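Local atomic coordinates of possible glutathione S-transferase (Rhodopseudomonas palustris, PDB entry 3M8N), a protein that belongs to the glutathione S-transferase superfamily and probably conjugates glutathione to electrophilic substrates. Residues A[97-102]-A[163-168]. Numbering follows the deposited sequence.
Sequences MFFEQH and IALYGY
Glu-100 lays its aliphatic stem along Leu-165, CB 3.6 Å from Leu-165 CD2, the two side chains lying side by side but pointing opposite ways. CG stands anti to the backbone N (chi1 -174°) and the chain bends at its second torsion, which sets the carboxylate beside Tyr-168. There OE2 meets the ring edge, 3.6 Å from Tyr-168 CD2, with carboxylate and ring planes only 7° apart; the slightly positive C-H groups of an aromatic edge suit a carboxylate oxygen. No direct hydrogen bond joins the segments; a water does so instead, accepting from Tyr-168 N at 2.8 Å and also bonded to Glu-100 OE2 and Ala-164 O.

Beside these polar groups the contact is apolar. The selenomethionine Met-97 brings CE to 3.8 Å from Ala-164 CB, a side chain short enough to let that methyl come up against the helix. Branched Leu-165 uses CD2 twice, on the Glu-100 stem and at the edge of the Phe-99 ring. The segments, of helices 87-117 and 160-169 in the all-helical C-terminal domain, run 24° from parallel, their axes 9.2 Å apart at closest. OE2 also forms a salt bridge with Lys-17 on helix 13-24, of the thioredoxin-like N-terminal domain.

An alanine in place of Glu-100 would probably leave Lys-17 without this counter-charge and the water without one partner. A buried carboxylate tied to both lysine and water links the two domains through charge.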
loop_
_atom_site.group_PDB
_atom_site.type_symbol
_atom_site.label_atom_id
_atom_site.label_comp_id
_atom_site.label_asym_id
_atom_site.label_seq_id
_atom_site.Cartn_x
_atom_site.Cartn_y
_atom_site.Cartn_z
HETATM N N MSE A 97 -4.370 -4.964 1.451
HETATM C CA MSE A 97 -2.989 -4.521 1.659
HETATM C C MSE A 97 -2.733 -3.035 1.447
HETATM O O MSE A 97 -1.885 -2.461 2.122
HETATM C CB MSE A 97 -2.063 -5.286 0.730
HETATM C CG MSE A 97 -2.237 -6.718 0.856
HETATM SE SE MSE A 97 -1.009 -7.832 -0.188
HETATM C CE MSE A 97 0.398 -7.495 0.857
ATOM N N PHE A 98 -3.410 -2.425 0.480
ATOM C CA PHE A 98 -3.363 -0.984 0.356
ATOM C C PHE A 98 -4.004 -0.311 1.550
ATOM O O PHE A 98 -3.469 0.660 2.027
ATOM C CB PHE A 98 -3.937 -0.498 -0.970
ATOM C CG PHE A 98 -2.976 -0.676 -2.121
ATOM C CD1 PHE A 98 -1.766 -0.019 -2.123
ATOM C CD2 PHE A 98 -3.247 -1.567 -3.160
ATOM C CE1 PHE A 98 -0.844 -0.167 -3.188
ATOM C CE2 PHE A 98 -2.313 -1.775 -4.188
ATOM C CZ PHE A 98 -1.117 -1.029 -4.197
ATOM N N PHE A 99 -5.089 -0.886 2.069
ATOM C CA PHE A 99 -5.708 -0.432 3.297
ATOM C C PHE A 99 -4.767 -0.532 4.420
ATOM O O PHE A 99 -4.671 0.401 5.152
ATOM C CB PHE A 99 -6.961 -1.223 3.586
ATOM C CG PHE A 99 -7.558 -1.000 4.972
ATOM C CD1 PHE A 99 -8.492 -0.018 5.196
ATOM C CD2 PHE A 99 -7.253 -1.858 6.022
ATOM C CE1 PHE A 99 -9.058 0.122 6.471
ATOM C CE2 PHE A 99 -7.831 -1.694 7.266
ATOM C CZ PHE A 99 -8.706 -0.722 7.481
ATOM N N GLU A 100 -4.050 -1.626 4.564
ATOM C CA GLU A 100 -3.051 -1.730 5.633
ATOM C C GLU A 100 -2.020 -0.644 5.501
ATOM O O GLU A 100 -1.633 -0.072 6.467
ATOM C CB GLU A 100 -2.382 -3.104 5.641
ATOM C CG GLU A 100 -1.425 -3.396 6.787
ATOM C CD GLU A 100 0.062 -3.000 6.561
ATOM O OE1 GLU A 100 0.460 -2.502 5.506
ATOM O OE2 GLU A 100 0.891 -3.140 7.469
ATOM N N GLN A 101 -1.594 -0.325 4.298
ATOM C CA GLN A 101 -0.561 0.720 4.049
ATOM C C GLN A 101 -0.908 2.169 4.488
ATOM O O GLN A 101 -0.076 2.817 5.064
ATOM C CB GLN A 101 -0.099 0.682 2.561
ATOM C CG GLN A 101 1.414 0.914 2.250
ATOM C CD GLN A 101 2.352 0.325 3.254
ATOM O OE1 GLN A 101 3.103 1.050 3.880
ATOM N NE2 GLN A 101 2.279 -0.993 3.474
ATOM N N HIS A 102 -2.120 2.655 4.224
ATOM C CA HIS A 102 -2.532 3.996 4.681
ATOM C C HIS A 102 -3.279 4.080 6.024
ATOM O O HIS A 102 -3.261 5.106 6.620
ATOM C CB HIS A 102 -3.330 4.741 3.609
ATOM C CG HIS A 102 -4.716 4.225 3.426
ATOM N ND1 HIS A 102 -5.786 4.719 4.130
ATOM C CD2 HIS A 102 -5.214 3.290 2.591
ATOM C CE1 HIS A 102 -6.879 4.070 3.774
ATOM N NE2 HIS A 102 -6.560 3.187 2.847
ATOM N N ILE A 163 -1.803 -11.893 6.203
ATOM C CA ILE A 163 -0.430 -11.767 6.669
ATOM C C ILE A 163 -0.038 -10.316 6.774
ATOM O O ILE A 163 0.622 -9.945 7.720
ATOM C CB ILE A 163 0.559 -12.520 5.724
ATOM C CG1 ILE A 163 0.199 -14.002 5.669
ATOM C CG2 ILE A 163 2.012 -12.310 6.109
ATOM C CD1 ILE A 163 0.814 -14.642 4.554
ATOM N N ALA A 164 -0.365 -9.499 5.779
ATOM C CA ALA A 164 -0.031 -8.085 5.860
ATOM C C ALA A 164 -0.700 -7.373 7.034
ATOM O O ALA A 164 -0.061 -6.693 7.798
ATOM C CB ALA A 164 -0.361 -7.399 4.563
ATOM N N LEU A 165 -1.993 -7.591 7.200
ATOM C CA LEU A 165 -2.753 -7.024 8.311
ATOM C C LEU A 165 -2.315 -7.586 9.656
ATOM O O LEU A 165 -2.250 -6.877 10.652
ATOM C CB LEU A 165 -4.245 -7.255 8.086
ATOM C CG LEU A 165 -4.781 -6.416 6.939
ATOM C CD1 LEU A 165 -6.111 -6.884 6.418
ATOM C CD2 LEU A 165 -4.858 -5.010 7.376
ATOM N N TYR A 166 -1.921 -8.843 9.666
ATOM C CA TYR A 166 -1.470 -9.414 10.881
ATOM C C TYR A 166 -0.264 -8.731 11.491
ATOM O O TYR A 166 -0.162 -8.686 12.682
ATOM C CB TYR A 166 -1.255 -10.943 10.739
ATOM C CG TYR A 166 -0.980 -11.606 12.055
ATOM C CD1 TYR A 166 -2.011 -12.097 12.859
ATOM C CD2 TYR A 166 0.324 -11.678 12.527
ATOM C CE1 TYR A 166 -1.709 -12.702 14.126
ATOM C CE2 TYR A 166 0.623 -12.248 13.738
ATOM C CZ TYR A 166 -0.396 -12.748 14.533
ATOM O OH TYR A 166 0.020 -13.266 15.725
ATOM N N GLY A 167 0.666 -8.257 10.690
ATOM C CA GLY A 167 1.896 -7.626 11.132
ATOM C C GLY A 167 1.823 -6.629 12.276
ATOM O O GLY A 167 2.506 -6.810 13.296
ATOM N N TYR A 168 1.043 -5.565 12.100
ATOM C CA TYR A 168 0.798 -4.609 13.156
ATOM C C TYR A 168 -0.417 -4.986 13.997
ATOM O O TYR A 168 -0.378 -4.831 15.178
ATOM C CB TYR A 168 0.726 -3.159 12.620
ATOM C CG TYR A 168 2.029 -2.731 12.091
ATOM C CD1 TYR A 168 3.145 -2.731 12.906
ATOM C CD2 TYR A 168 2.183 -2.412 10.769
ATOM C CE1 TYR A 168 4.400 -2.385 12.421
ATOM C CE2 TYR A 168 3.461 -2.058 10.253
ATOM C CZ TYR A 168 4.561 -2.040 11.093
ATOM O OH TYR A 168 5.819 -1.708 10.630
HETATM O O HOH W 1 0.017 -4.864 9.623
#